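Local structure of uncharacterized protein Atu2452 (Agrobacterium tumefaciens, 2R8B) at residues F52-A57 / G73-F78; L64-H69 / T90-V95; N150-L155 / A169-P174; P180-A185 / L214-G219; A195-P200 / T223-G228. The protein is of unknown function but has the fold of an alpha/beta hydrolase related to dienelactone hydrolases and is probably a serine hydrolase. All coordinates share one frame; numbering follows the deposited sequence.

Contact 1 of 5, residues F52-A57 / G73-F78; sequences FHKSRA and GDENQF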
# COMPACT_ATOMS: atom_id res chain seq x y z
N PHE A 52 10.74 -4.58 -11.32
CA PHE A 52 11.37 -5.80 -10.88
C PHE A 52 10.62 -6.25 -9.65
O PHE A 52 10.27 -5.46 -8.81
CB PHE A 52 12.83 -5.56 -10.51
CG PHE A 52 13.58 -6.82 -10.23
CD1 PHE A 52 14.07 -7.61 -11.30
CD2 PHE A 52 13.74 -7.29 -8.91
CE1 PHE A 52 14.74 -8.81 -11.06
CE2 PHE A 52 14.42 -8.49 -8.66
CZ PHE A 52 14.92 -9.26 -9.74
N HIS A 53 10.32 -7.53 -9.53
CA HIS A 53 9.51 -7.94 -8.39
C HIS A 53 9.63 -9.43 -8.10
O HIS A 53 10.00 -10.19 -8.97
CB HIS A 53 8.04 -7.56 -8.63
CG HIS A 53 7.41 -8.24 -9.81
ND1 HIS A 53 7.55 -7.79 -11.10
CD2 HIS A 53 6.59 -9.32 -9.88
CE1 HIS A 53 6.87 -8.57 -11.92
NE2 HIS A 53 6.28 -9.51 -11.21
N LYS A 54 9.32 -9.83 -6.88
CA LYS A 54 9.00 -11.24 -6.64
C LYS A 54 7.52 -11.53 -7.01
O LYS A 54 6.66 -10.64 -6.92
CB LYS A 54 9.27 -11.61 -5.18
CG LYS A 54 10.71 -11.94 -4.88
CD LYS A 54 10.86 -13.31 -4.18
CE LYS A 54 12.33 -13.63 -3.89
NZ LYS A 54 13.01 -14.19 -5.10
N SER A 55 7.22 -12.78 -7.41
CA SER A 55 5.83 -13.23 -7.57
C SER A 55 5.57 -14.68 -7.17
O SER A 55 6.42 -15.54 -7.32
CB SER A 55 5.33 -12.99 -9.00
OG SER A 55 6.24 -13.50 -9.94
N ARG A 56 4.36 -14.94 -6.68
CA ARG A 56 3.92 -16.32 -6.39
C ARG A 56 2.53 -16.46 -6.99
O ARG A 56 1.57 -15.87 -6.48
CB ARG A 56 3.92 -16.55 -4.88
CG ARG A 56 3.98 -17.98 -4.43
CD ARG A 56 2.64 -18.52 -4.01
NE ARG A 56 2.12 -17.89 -2.80
CZ ARG A 56 0.96 -18.21 -2.23
NH1 ARG A 56 0.22 -19.21 -2.75
NH2 ARG A 56 0.53 -17.55 -1.14
N ALA A 57 2.44 -17.18 -8.10
CA ALA A 57 1.18 -17.41 -8.82
C ALA A 57 0.14 -18.06 -7.91
O ALA A 57 0.39 -19.10 -7.31
CB ALA A 57 1.40 -18.29 -10.06
N GLY A 73 13.90 -0.88 2.16
CA GLY A 73 13.59 -2.30 2.02
C GLY A 73 13.73 -2.78 0.58
O GLY A 73 14.46 -2.16 -0.21
N ASP A 74 13.05 -3.87 0.24
CA ASP A 74 13.02 -4.39 -1.13
C ASP A 74 11.92 -5.46 -1.33
O ASP A 74 10.98 -5.53 -0.51
CB ASP A 74 14.40 -4.91 -1.56
CG ASP A 74 14.71 -6.32 -1.03
OD1 ASP A 74 15.91 -6.67 -0.96
OD2 ASP A 74 13.78 -7.09 -0.70
N GLU A 75 12.04 -6.28 -2.38
CA GLU A 75 11.01 -7.25 -2.76
C GLU A 75 10.86 -8.42 -1.79
O GLU A 75 9.82 -9.09 -1.77
CB GLU A 75 11.24 -7.82 -4.15
CG GLU A 75 12.19 -7.04 -4.98
CD GLU A 75 13.60 -7.50 -4.80
OE1 GLU A 75 13.82 -8.73 -4.75
OE2 GLU A 75 14.48 -6.63 -4.69
N ASN A 76 11.90 -8.69 -1.01
CA ASN A 76 11.79 -9.74 0.00
C ASN A 76 11.29 -9.33 1.37
O ASN A 76 10.91 -10.21 2.14
CB ASN A 76 13.09 -10.52 0.17
CG ASN A 76 13.40 -11.33 -1.02
OD1 ASN A 76 12.65 -12.24 -1.39
ND2 ASN A 76 14.50 -10.99 -1.68
N GLN A 77 11.32 -8.03 1.67
CA GLN A 77 10.73 -7.53 2.91
C GLN A 77 9.39 -8.20 3.17
O GLN A 77 9.25 -8.98 4.13
CB GLN A 77 10.54 -6.02 2.91
CG GLN A 77 11.72 -5.27 3.50
CD GLN A 77 11.29 -4.08 4.37
OE1 GLN A 77 10.29 -3.38 4.09
NE2 GLN A 77 12.04 -3.86 5.43
N PHE A 78 8.43 -7.93 2.29
CA PHE A 78 7.07 -8.36 2.55
C PHE A 78 6.52 -9.64 1.90
O PHE A 78 5.40 -10.05 2.22
CB PHE A 78 6.13 -7.19 2.36
CG PHE A 78 6.18 -6.22 3.47
CD1 PHE A 78 5.43 -6.41 4.62
CD2 PHE A 78 7.03 -5.10 3.40
CE1 PHE A 78 5.48 -5.50 5.66
CE2 PHE A 78 7.10 -4.18 4.46
CZ PHE A 78 6.32 -4.39 5.59
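Glu75, in the first turn of the helix, and Lys54, on the facing strand, bury more surface here than any other pair, and Phe52 and Asn76 add smaller patches beside them. The closest backbone approach is between His53 and Glu75, whose CA atoms are 5.9 Å apart. Glu75 turns its CB toward the strand, where CB lies against the backbone N of Lys54 (3.9 Å) and, less closely, its CG (4.2 Å); this forms the centre of the interface. The Glu75 chain then bends at chi2 (90°), which carries CD round toward Phe52. CD ends 4.1 Å from Phe52 CE2, and OE1 sits in the plane of the phenyl ring at its rim, 4.0 Å from CE2. Ring and carboxylate planes are almost perpendicular, at 87°, and the weakly positive rim of the ring is turned toward the carboxylate oxygen. The aliphatic part of Lys54 runs past the side chain of Asn76, though the position of the amide oxygen against it is doubtful. Lys54 NZ remains 5.5 Å from Glu75 OE1; the opposite charges may attract, but they form no salt bridge. Asp74 is the N-cap of the helix, its OD2 accepting from Asn76 N in a bond modelled very short, its exact geometry doubtful. The whole is a surface contact without a hydrogen bond between the segments. Strand 53-56 is an outermost strand of the sheet and pairs antiparallel with strand 90-94, Lys54 bonding to Ser93 through the backbone, while Ser93 OG bonds to Glu75 O and so ties the start of helix 75-85 to that same strand.

Contact 2 of 5, residues L64-H69 / T90-V95; sequences LFVLLH and TILSPV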
# COMPACT_ATOMS: atom_id res chain seq x y z
N LEU A 64 -5.33 -10.71 -5.80
CA LEU A 64 -4.03 -10.18 -6.16
C LEU A 64 -3.53 -9.43 -4.93
O LEU A 64 -4.10 -8.41 -4.53
CB LEU A 64 -4.17 -9.15 -7.30
CG LEU A 64 -3.16 -9.11 -8.44
CD1 LEU A 64 -2.75 -7.71 -8.66
CD2 LEU A 64 -1.92 -9.97 -8.21
N PHE A 65 -2.48 -9.94 -4.30
CA PHE A 65 -1.99 -9.28 -3.12
C PHE A 65 -0.72 -8.55 -3.50
O PHE A 65 0.29 -9.19 -3.77
CB PHE A 65 -1.69 -10.30 -2.04
CG PHE A 65 -1.62 -9.71 -0.69
CD1 PHE A 65 -1.63 -8.35 -0.50
CD2 PHE A 65 -1.55 -10.52 0.41
CE1 PHE A 65 -1.58 -7.82 0.77
CE2 PHE A 65 -1.49 -10.00 1.69
CZ PHE A 65 -1.51 -8.65 1.87
N VAL A 66 -0.75 -7.23 -3.53
CA VAL A 66 0.47 -6.48 -3.81
C VAL A 66 0.98 -5.84 -2.52
O VAL A 66 0.18 -5.33 -1.74
CB VAL A 66 0.30 -5.49 -4.99
CG1 VAL A 66 -0.97 -4.72 -4.87
CG2 VAL A 66 1.48 -4.55 -5.10
N LEU A 67 2.29 -5.96 -2.26
CA LEU A 67 2.89 -5.49 -1.01
C LEU A 67 4.08 -4.65 -1.33
O LEU A 67 4.93 -5.03 -2.13
CB LEU A 67 3.35 -6.62 -0.12
CG LEU A 67 2.43 -7.80 0.18
CD1 LEU A 67 2.73 -8.90 -0.81
CD2 LEU A 67 2.67 -8.27 1.60
N LEU A 68 4.16 -3.51 -0.66
CA LEU A 68 5.07 -2.46 -1.00
C LEU A 68 5.96 -2.07 0.20
O LEU A 68 5.47 -1.52 1.19
CB LEU A 68 4.21 -1.30 -1.48
CG LEU A 68 3.26 -1.74 -2.59
CD1 LEU A 68 2.20 -0.71 -2.89
CD2 LEU A 68 4.07 -2.00 -3.81
N HIS A 69 7.25 -2.36 0.10
CA HIS A 69 8.21 -2.17 1.18
C HIS A 69 8.35 -0.70 1.58
O HIS A 69 7.97 0.18 0.82
CB HIS A 69 9.57 -2.69 0.75
CG HIS A 69 10.15 -1.94 -0.41
ND1 HIS A 69 10.09 -2.42 -1.71
CD2 HIS A 69 10.78 -0.75 -0.48
CE1 HIS A 69 10.67 -1.56 -2.52
NE2 HIS A 69 11.09 -0.53 -1.81
N THR A 90 -2.67 -14.73 -5.27
CA THR A 90 -1.51 -14.56 -6.11
C THR A 90 -0.75 -13.38 -5.54
O THR A 90 -1.35 -12.38 -5.17
CB THR A 90 -1.79 -14.51 -7.67
OG1 THR A 90 -1.00 -13.47 -8.24
CG2 THR A 90 -3.34 -14.43 -8.07
N ILE A 91 0.56 -13.53 -5.37
CA ILE A 91 1.31 -12.56 -4.55
C ILE A 91 2.39 -11.86 -5.29
O ILE A 91 3.25 -12.46 -5.94
CB ILE A 91 1.89 -13.17 -3.27
CG1 ILE A 91 0.79 -13.26 -2.24
CG2 ILE A 91 2.99 -12.28 -2.67
CD1 ILE A 91 0.91 -14.46 -1.40
N LEU A 92 2.42 -10.56 -5.11
CA LEU A 92 3.20 -9.75 -5.96
C LEU A 92 3.98 -8.71 -5.15
O LEU A 92 3.42 -7.95 -4.39
CB LEU A 92 2.20 -9.14 -6.92
CG LEU A 92 2.81 -8.47 -8.11
CD1 LEU A 92 1.81 -8.57 -9.21
CD2 LEU A 92 2.99 -7.02 -7.62
N SER A 93 5.30 -8.70 -5.27
CA SER A 93 6.07 -7.82 -4.39
C SER A 93 7.27 -7.19 -5.11
O SER A 93 8.31 -7.82 -5.30
CB SER A 93 6.49 -8.57 -3.13
OG SER A 93 7.66 -8.02 -2.58
N PRO A 94 7.11 -5.92 -5.52
CA PRO A 94 8.09 -5.20 -6.30
C PRO A 94 9.08 -4.46 -5.42
O PRO A 94 8.74 -4.06 -4.28
CB PRO A 94 7.25 -4.17 -7.06
CG PRO A 94 5.97 -4.04 -6.26
CD PRO A 94 5.92 -5.09 -5.23
N VAL A 95 10.29 -4.28 -5.96
CA VAL A 95 11.26 -3.33 -5.39
C VAL A 95 11.00 -1.99 -6.06
O VAL A 95 10.80 -1.95 -7.27
CB VAL A 95 12.73 -3.78 -5.64
CG1 VAL A 95 13.02 -3.93 -7.16
CG2 VAL A 95 13.74 -2.85 -4.92
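Val66 and Leu92 lie side by side and point the same way in the close-packed stretch of two parallel strands, with Val66 CG2 3.8 Å from Leu92 CD2. Val66 CG2 stands anti to its backbone N, which brings that methyl toward its partner. Three backbone hydrogen bonds knit this part together: Phe65 N to Thr90 O at 2.8 Å, Leu92 N to Phe65 O, and Leu67 N to Leu92 O. Phe65 thus both donates and accepts, and Val66 CA adds a CA-H...O contact to Leu92 O. Leu64 CD2 completes the Val66 and Leu92 face by reaching Leu92 CD1 at 4.1 Å. On the face carrying Phe65 and Ile91, Phe65 CB meets Ile91 CG1 at 3.9 Å, and Leu67 CD1 comes equally close to Ile91 CG2. Farther along, Leu68 CD2 rests 3.7 Å from Pro94 CG. Beyond that point the pairing relaxes, and the CA atoms of His69 and Val95 are 7.3 Å apart. There the His69 imidazole bridges the wider gap: ND1 makes a weak bond of 3.3 Å to Pro94 O, bent to 130°, and the rim of the ring meets the backbone of Val95. Val95 is partly exposed, whereas the other residues of the contact are buried. The strands are joined by helix 75-85 in a beta-alpha-beta crossover; Phe78 and Phe79 of that helix pack on Leu67 and Ile91, Phe130 of helix 117-138 packs on Leu92 on the opposite face, and strands 53-56 and 143-148 flank the pair within the sheet.

Contact 3 of 5, residues N150-L155 / A169-P174; sequences NGANIL and AVLMHP. With SO4 (sulfate ion), chain C.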
# COMPACT_ATOMS: atom_id res chain seq x y z
N ASN A 150 6.72 4.47 3.21
CA ASN A 150 6.82 4.90 1.79
C ASN A 150 5.96 4.09 0.85
O ASN A 150 5.47 4.63 -0.15
CB ASN A 150 8.25 4.84 1.28
CG ASN A 150 8.35 5.14 -0.23
OD1 ASN A 150 8.64 4.24 -1.04
ND2 ASN A 150 8.12 6.40 -0.60
N GLY A 151 5.78 2.81 1.17
CA GLY A 151 4.94 1.92 0.42
C GLY A 151 3.46 2.15 0.71
O GLY A 151 2.64 2.00 -0.21
N ALA A 152 3.09 2.47 1.96
CA ALA A 152 1.69 2.79 2.21
C ALA A 152 1.34 4.10 1.50
O ALA A 152 0.17 4.38 1.17
CB ALA A 152 1.43 2.92 3.66
N ASN A 153 2.37 4.90 1.24
CA ASN A 153 2.16 6.23 0.67
C ASN A 153 1.83 6.17 -0.80
O ASN A 153 0.92 6.87 -1.26
CB ASN A 153 3.35 7.15 0.98
CG ASN A 153 3.52 7.37 2.49
OD1 ASN A 153 2.57 7.18 3.26
ND2 ASN A 153 4.70 7.72 2.91
N ILE A 154 2.53 5.30 -1.54
CA ILE A 154 2.24 5.12 -2.97
C ILE A 154 0.88 4.40 -3.09
O ILE A 154 0.05 4.65 -3.99
CB ILE A 154 3.46 4.46 -3.72
CG1 ILE A 154 3.49 4.73 -5.23
CG2 ILE A 154 3.70 3.02 -3.37
CD1 ILE A 154 2.43 4.18 -6.03
N LEU A 155 0.60 3.57 -2.10
CA LEU A 155 -0.62 2.80 -2.13
C LEU A 155 -1.79 3.71 -1.80
O LEU A 155 -2.83 3.68 -2.47
CB LEU A 155 -0.50 1.61 -1.19
CG LEU A 155 -1.71 0.71 -0.95
CD1 LEU A 155 -2.28 0.14 -2.28
CD2 LEU A 155 -1.38 -0.41 0.08
N ALA A 169 -7.11 -2.49 1.57
CA ALA A 169 -5.76 -1.96 1.64
C ALA A 169 -5.31 -1.84 3.08
O ALA A 169 -6.08 -1.41 3.94
CB ALA A 169 -5.68 -0.62 0.94
N VAL A 170 -4.07 -2.23 3.37
CA VAL A 170 -3.63 -1.87 4.70
C VAL A 170 -2.50 -0.88 4.62
O VAL A 170 -1.52 -1.08 3.88
CB VAL A 170 -3.43 -3.07 5.66
CG1 VAL A 170 -3.70 -4.39 4.98
CG2 VAL A 170 -2.11 -3.01 6.36
N LEU A 171 -2.67 0.25 5.30
CA LEU A 171 -1.65 1.28 5.28
C LEU A 171 -0.87 1.30 6.58
O LEU A 171 -1.42 1.61 7.63
CB LEU A 171 -2.30 2.62 5.01
CG LEU A 171 -3.21 2.65 3.78
CD1 LEU A 171 -3.89 3.99 3.69
CD2 LEU A 171 -2.46 2.37 2.48
N MSE A 172 0.39 0.93 6.53
CA MSE A 172 1.16 0.91 7.76
C MSE A 172 1.99 2.17 7.91
O MSE A 172 2.95 2.38 7.19
CB MSE A 172 1.97 -0.38 7.82
CG MSE A 172 1.03 -1.55 7.68
SE MSE A 172 1.89 -3.22 7.99
CE MSE A 172 1.48 -3.51 9.91
N HIS A 173 1.58 3.03 8.83
CA HIS A 173 2.28 4.25 9.06
C HIS A 173 2.35 5.03 7.74
O HIS A 173 3.43 5.23 7.23
CB HIS A 173 3.67 3.96 9.61
CG HIS A 173 3.65 3.27 10.94
ND1 HIS A 173 3.89 3.92 12.13
CD2 HIS A 173 3.40 1.98 11.27
CE1 HIS A 173 3.79 3.07 13.14
NE2 HIS A 173 3.49 1.88 12.64
N PRO A 174 1.20 5.44 7.18
CA PRO A 174 1.21 6.36 6.05
C PRO A 174 1.54 7.77 6.48
O PRO A 174 1.46 8.10 7.68
CB PRO A 174 -0.25 6.35 5.61
CG PRO A 174 -0.98 6.14 6.89
CD PRO A 174 -0.17 5.08 7.56
S SO4 C . 7.84 8.77 2.12
O1 SO4 C . 6.69 8.24 1.40
O2 SO4 C . 8.90 7.76 2.09
O3 SO4 C . 8.33 9.93 1.38
O4 SO4 C . 7.55 9.09 3.53
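Ala152 and Leu171, their CA atoms 4.8 Å apart, mark where helix 150-155 passes over strand 169-172, the two axes approaching to 7.1 Å with their directions 138° apart. The small Ala152 side chain permits this closeness: its CB points at the strand and lies 4.0 Å from Leu171 CB, near the backbone of Met172 (selenomethionine) as well. One turn on, Leu155 CD2 meets Leu171 CD2 at 3.8 Å and reaches toward Ala169 CB. Leu171 CG is anti to its carbonyl carbon (chi1 -52°), and CD2 beyond it also touches Ala152 O. At the other end Asn153 turns polar: OD1 comes within 3.2 Å of Pro174 CA and accepts a hydrogen bond from Leu175 N, while ND2 donates to sulfate O1 at 2.6 Å. Asn150, turned away from the strand, adds a second N-H to the same oxygen through ND2 at 3.1 Å; Arg105 NH2 is also hydrogen-bonded to the sulfate. Gly151 closes a GxSxG sequence with Gly147 and Ser149, consistent with the nucleophile elbow of alpha/beta hydrolases. The apolar contacts therefore fix this helix on the sheet, and Asn153 alone links them to the ion. The sulfate, probably from the crystallisation liquor, shows that these amides can hold an anion, possibly near the putative active site, and identifies no substrate.

Contact 4 of 5, residues P180-A185 / L214-G219; sequences PKISPA and LKAQGG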
# COMPACT_ATOMS: atom_id res chain seq x y z
N PRO A 180 -6.34 15.38 -0.38
CA PRO A 180 -6.79 14.60 -1.50
C PRO A 180 -8.11 15.13 -1.98
O PRO A 180 -8.97 15.50 -1.15
CB PRO A 180 -7.00 13.25 -0.88
CG PRO A 180 -6.07 13.30 0.28
CD PRO A 180 -6.27 14.58 0.84
N LYS A 181 -8.24 15.23 -3.29
CA LYS A 181 -9.54 15.49 -3.88
C LYS A 181 -10.22 14.14 -3.82
O LYS A 181 -9.57 13.11 -3.96
CB LYS A 181 -9.48 16.08 -5.31
CG LYS A 181 -8.14 15.86 -6.08
CD LYS A 181 -7.75 14.34 -6.36
CE LYS A 181 -6.23 14.11 -6.12
NZ LYS A 181 -5.74 14.57 -4.76
N ILE A 182 -11.53 14.16 -3.58
CA ILE A 182 -12.25 12.97 -3.16
C ILE A 182 -13.08 12.42 -4.29
O ILE A 182 -13.98 13.09 -4.79
CB ILE A 182 -13.13 13.24 -1.91
CG1 ILE A 182 -12.27 13.75 -0.73
CG2 ILE A 182 -13.97 11.97 -1.54
CD1 ILE A 182 -11.06 12.80 -0.39
N SER A 183 -12.80 11.19 -4.69
CA SER A 183 -13.62 10.57 -5.66
C SER A 183 -14.16 9.28 -5.04
O SER A 183 -13.47 8.68 -4.19
CB SER A 183 -12.82 10.33 -6.92
OG SER A 183 -13.70 10.48 -8.02
N PRO A 184 -15.39 8.86 -5.40
CA PRO A 184 -15.96 7.71 -4.69
C PRO A 184 -15.32 6.35 -5.04
O PRO A 184 -15.06 6.06 -6.23
CB PRO A 184 -17.43 7.74 -5.10
CG PRO A 184 -17.45 8.43 -6.41
CD PRO A 184 -16.32 9.39 -6.42
N ALA A 185 -15.06 5.55 -4.00
CA ALA A 185 -14.60 4.15 -4.10
C ALA A 185 -15.78 3.18 -4.18
O ALA A 185 -16.92 3.61 -4.23
CB ALA A 185 -13.75 3.80 -2.89
N LEU A 214 -10.10 9.11 3.12
CA LEU A 214 -10.48 7.79 2.62
C LEU A 214 -11.92 7.43 3.00
O LEU A 214 -12.69 6.85 2.22
CB LEU A 214 -9.48 6.74 3.16
CG LEU A 214 -8.09 6.96 2.54
CD1 LEU A 214 -7.03 6.02 3.07
CD2 LEU A 214 -8.20 6.84 1.03
N LYS A 215 -12.28 7.81 4.22
CA LYS A 215 -13.56 7.48 4.78
C LYS A 215 -14.63 8.15 3.96
O LYS A 215 -15.76 7.68 3.90
CB LYS A 215 -13.63 7.92 6.22
CG LYS A 215 -14.63 7.16 7.02
CD LYS A 215 -14.58 7.54 8.48
CE LYS A 215 -13.68 6.60 9.28
NZ LYS A 215 -13.56 7.17 10.65
N ALA A 216 -14.27 9.25 3.31
CA ALA A 216 -15.25 10.01 2.52
C ALA A 216 -15.41 9.42 1.11
O ALA A 216 -16.37 9.71 0.42
CB ALA A 216 -14.87 11.52 2.47
N GLN A 217 -14.49 8.56 0.69
CA GLN A 217 -14.59 7.96 -0.63
C GLN A 217 -15.63 6.89 -0.62
O GLN A 217 -16.12 6.50 -1.67
CB GLN A 217 -13.29 7.34 -1.05
CG GLN A 217 -12.30 8.26 -1.61
CD GLN A 217 -11.01 7.54 -1.87
OE1 GLN A 217 -10.50 6.81 -1.02
NE2 GLN A 217 -10.49 7.70 -3.06
N GLY A 218 -15.94 6.40 0.59
CA GLY A 218 -16.87 5.28 0.79
C GLY A 218 -16.14 4.06 1.33
O GLY A 218 -14.93 4.10 1.53
N GLY A 219 -16.86 2.96 1.55
CA GLY A 219 -16.24 1.76 2.13
C GLY A 219 -16.03 1.94 3.63
O GLY A 219 -16.58 2.87 4.22
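The carboxamide of Gln217 presents NE2 to Ser183 O in a weak bond of 3.3 Å, the position of that oxygen in the model being less certain. The amide is held mainly from other directions: Leu159 O accepts from NE2, and Arg189 NH1 donates to OE1. The ring of Pro184 meets the backbone, with CB 3.9 Å from Gln217 O. That carbonyl is gripped by Ala185 N at 2.7 Å, the donor standing 36° out of the carbonyl plane, while Pro184 CA adds a CA-H...O contact to it. Gln217 lies near the C-terminal end of helix 204-217, which joins strands 190-196 and 220-226 in the alpha/beta-hydrolase-like sheet; the contact ties to it the loop leading from strand 168-172 to strand 190-196. The chain leaves the helix at Gly218, whose positive phi (113°) and accompanying psi would jam a CB against the carbonyl O of Gln217, a conformation that calls for glycine. Ala185 CB packs 4.0 Å from Gln217 CB. On the exposed flank, Ile182 CG2 touches Ala216 CB at 4.1 Å, and its side chain also lies on Ser213 of the same helix.

Contact 5 of 5, residues A195-P200 / T223-G228; sequences AGERDP and TVWHPG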
# COMPACT_ATOMS: atom_id res chain seq x y z
N ALA A 195 -0.94 2.94 12.98
CA ALA A 195 -0.15 4.13 13.17
C ALA A 195 0.42 4.34 14.60
O ALA A 195 -0.06 3.77 15.58
CB ALA A 195 -0.95 5.34 12.72
N GLY A 196 1.46 5.15 14.69
CA GLY A 196 2.06 5.35 15.99
C GLY A 196 1.60 6.70 16.46
O GLY A 196 1.47 7.66 15.67
N GLU A 197 1.35 6.86 17.73
CA GLU A 197 1.01 8.19 18.06
C GLU A 197 2.21 9.12 18.36
O GLU A 197 2.02 10.32 18.48
CB GLU A 197 -0.17 8.28 19.02
CG GLU A 197 0.01 7.61 20.30
CD GLU A 197 -1.29 7.44 21.08
OE1 GLU A 197 -2.29 6.92 20.53
OE2 GLU A 197 -1.29 7.80 22.27
N ARG A 198 3.44 8.59 18.42
CA ARG A 198 4.64 9.44 18.62
C ARG A 198 5.70 9.20 17.56
O ARG A 198 6.92 9.29 17.78
CB ARG A 198 5.22 9.29 20.00
CG ARG A 198 4.51 10.12 20.97
CD ARG A 198 4.78 9.66 22.39
NE ARG A 198 3.76 8.68 22.72
CZ ARG A 198 2.85 8.84 23.66
NH1 ARG A 198 2.85 9.94 24.40
NH2 ARG A 198 1.94 7.87 23.87
N ASP A 199 5.16 8.98 16.38
CA ASP A 199 5.88 8.63 15.22
C ASP A 199 6.44 9.92 14.68
O ASP A 199 5.69 10.81 14.23
CB ASP A 199 4.89 7.98 14.29
CG ASP A 199 5.50 7.45 13.07
OD1 ASP A 199 6.63 7.91 12.72
OD2 ASP A 199 4.84 6.58 12.45
N PRO A 200 7.77 10.06 14.71
CA PRO A 200 8.27 11.39 14.37
C PRO A 200 8.09 11.61 12.84
O PRO A 200 8.21 12.72 12.36
CB PRO A 200 9.75 11.31 14.76
CG PRO A 200 10.11 9.88 14.60
CD PRO A 200 8.86 9.09 14.92
N THR A 223 -8.73 2.68 11.91
CA THR A 223 -7.36 2.99 12.29
C THR A 223 -7.04 2.33 13.61
O THR A 223 -7.84 2.40 14.52
CB THR A 223 -7.13 4.47 12.43
OG1 THR A 223 -7.69 5.12 11.30
CG2 THR A 223 -5.63 4.77 12.46
N VAL A 224 -5.91 1.64 13.69
CA VAL A 224 -5.47 1.03 14.92
C VAL A 224 -4.23 1.81 15.33
O VAL A 224 -3.30 1.92 14.56
CB VAL A 224 -5.22 -0.49 14.71
CG1 VAL A 224 -4.48 -1.12 15.89
CG2 VAL A 224 -6.57 -1.24 14.44
N TRP A 225 -4.24 2.41 16.51
CA TRP A 225 -3.11 3.21 16.99
C TRP A 225 -2.25 2.42 17.95
O TRP A 225 -2.67 1.43 18.48
CB TRP A 225 -3.63 4.43 17.72
CG TRP A 225 -4.37 5.41 16.85
CD1 TRP A 225 -5.74 5.47 16.65
CD2 TRP A 225 -3.80 6.47 16.09
NE1 TRP A 225 -6.05 6.53 15.80
CE2 TRP A 225 -4.87 7.14 15.43
CE3 TRP A 225 -2.49 6.92 15.89
CZ2 TRP A 225 -4.66 8.25 14.57
CZ3 TRP A 225 -2.28 7.98 15.03
CH2 TRP A 225 -3.37 8.66 14.39
N HIS A 226 -1.03 2.86 18.17
CA HIS A 226 -0.31 2.42 19.36
C HIS A 226 0.41 3.65 19.85
O HIS A 226 0.64 4.57 19.05
CB HIS A 226 0.63 1.23 19.09
CG HIS A 226 1.72 1.48 18.08
ND1 HIS A 226 2.89 2.13 18.38
CD2 HIS A 226 1.82 1.10 16.78
CE1 HIS A 226 3.67 2.15 17.31
NE2 HIS A 226 3.05 1.54 16.32
N PRO A 227 0.80 3.68 21.15
CA PRO A 227 1.67 4.81 21.57
C PRO A 227 2.95 4.50 20.80
O PRO A 227 2.99 3.50 20.05
CB PRO A 227 1.87 4.58 23.06
CG PRO A 227 1.51 3.12 23.31
CD PRO A 227 0.62 2.65 22.20
N GLY A 228 4.02 5.26 20.90
CA GLY A 228 5.18 4.71 20.13
C GLY A 228 5.34 5.26 18.72
O GLY A 228 4.53 6.08 18.28
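Backbone hydrogen bonds carry the pairing of Ala195 and Gly196 with Trp225 and His226 and continue past the end of the parallel strands. Ala195 N donates to Val224 O, His226 N to Ala195 O at 2.9 Å, and Glu197 N to His226 O; Arg198 N then bonds to Gly228 O at 2.7 Å, in the turn region, with the donor tilted 29° from the carbonyl plane. CA-H...O contacts, from Trp225 CA to Ala195 O and from Gly196 CA to His226 O, supplement these bonds.

Ring contacts lie on both faces of the sheet. On one, Gly196 CA sits over the His226 imidazole in a CH-pi contact, 4.0 Å from the ring centre and 16° off its normal, with Ala195 O above the same face nearer the rim. On the other, Ala195 CB lies 3.8 Å from Trp225 CZ3, Gly196 O meets the rim of the indole, and Thr223 CG2 packs on one of its faces.

Aliphatic and charged groups occupy the outer part. Glu197 CG stands between its backbone N and carbonyl carbon (chi1 59°), which brings it 3.5 Å from Pro227 CA, while Arg198 NH2 approaches Pro227 CB at 3.4 Å. The long ion pair between Arg198 and Glu197 is purely electrostatic.

Following the strand, Asp199 OD2 accepts from His230 ND1 and His173 ND1. Its place after a late strand of the sheet is that of the acid in an alpha/beta hydrolase, consistent with a Ser149-His230-Asp199 catalytic triad.

Contacts 1, 2, 3 and 5 all reach one mixed sheet, ordered 53-56, 90-94, 64-68, 143-148, 168-172, 190-196, 220-226, so contacts 1 and 5 lie toward its two edges, with centres about 27 Å apart. Contacts 1 and 2 interleave along the chain, and strand 53-56 of contact 1 is the sheet neighbour of strand 90-94 in contact 2. Contact 3 follows; it packs on contact 2 through Leu68 and on contact 4 through Leu171 and Leu214, and touches contact 5 across neighbouring strands 168-172 and 190-196. Contacts 4 and 5 alternate along the chain. Contacts 3 and 5 place part of the probable nucleophile elbow and the putative acid's loop near each other at the carboxyl ends of the strands.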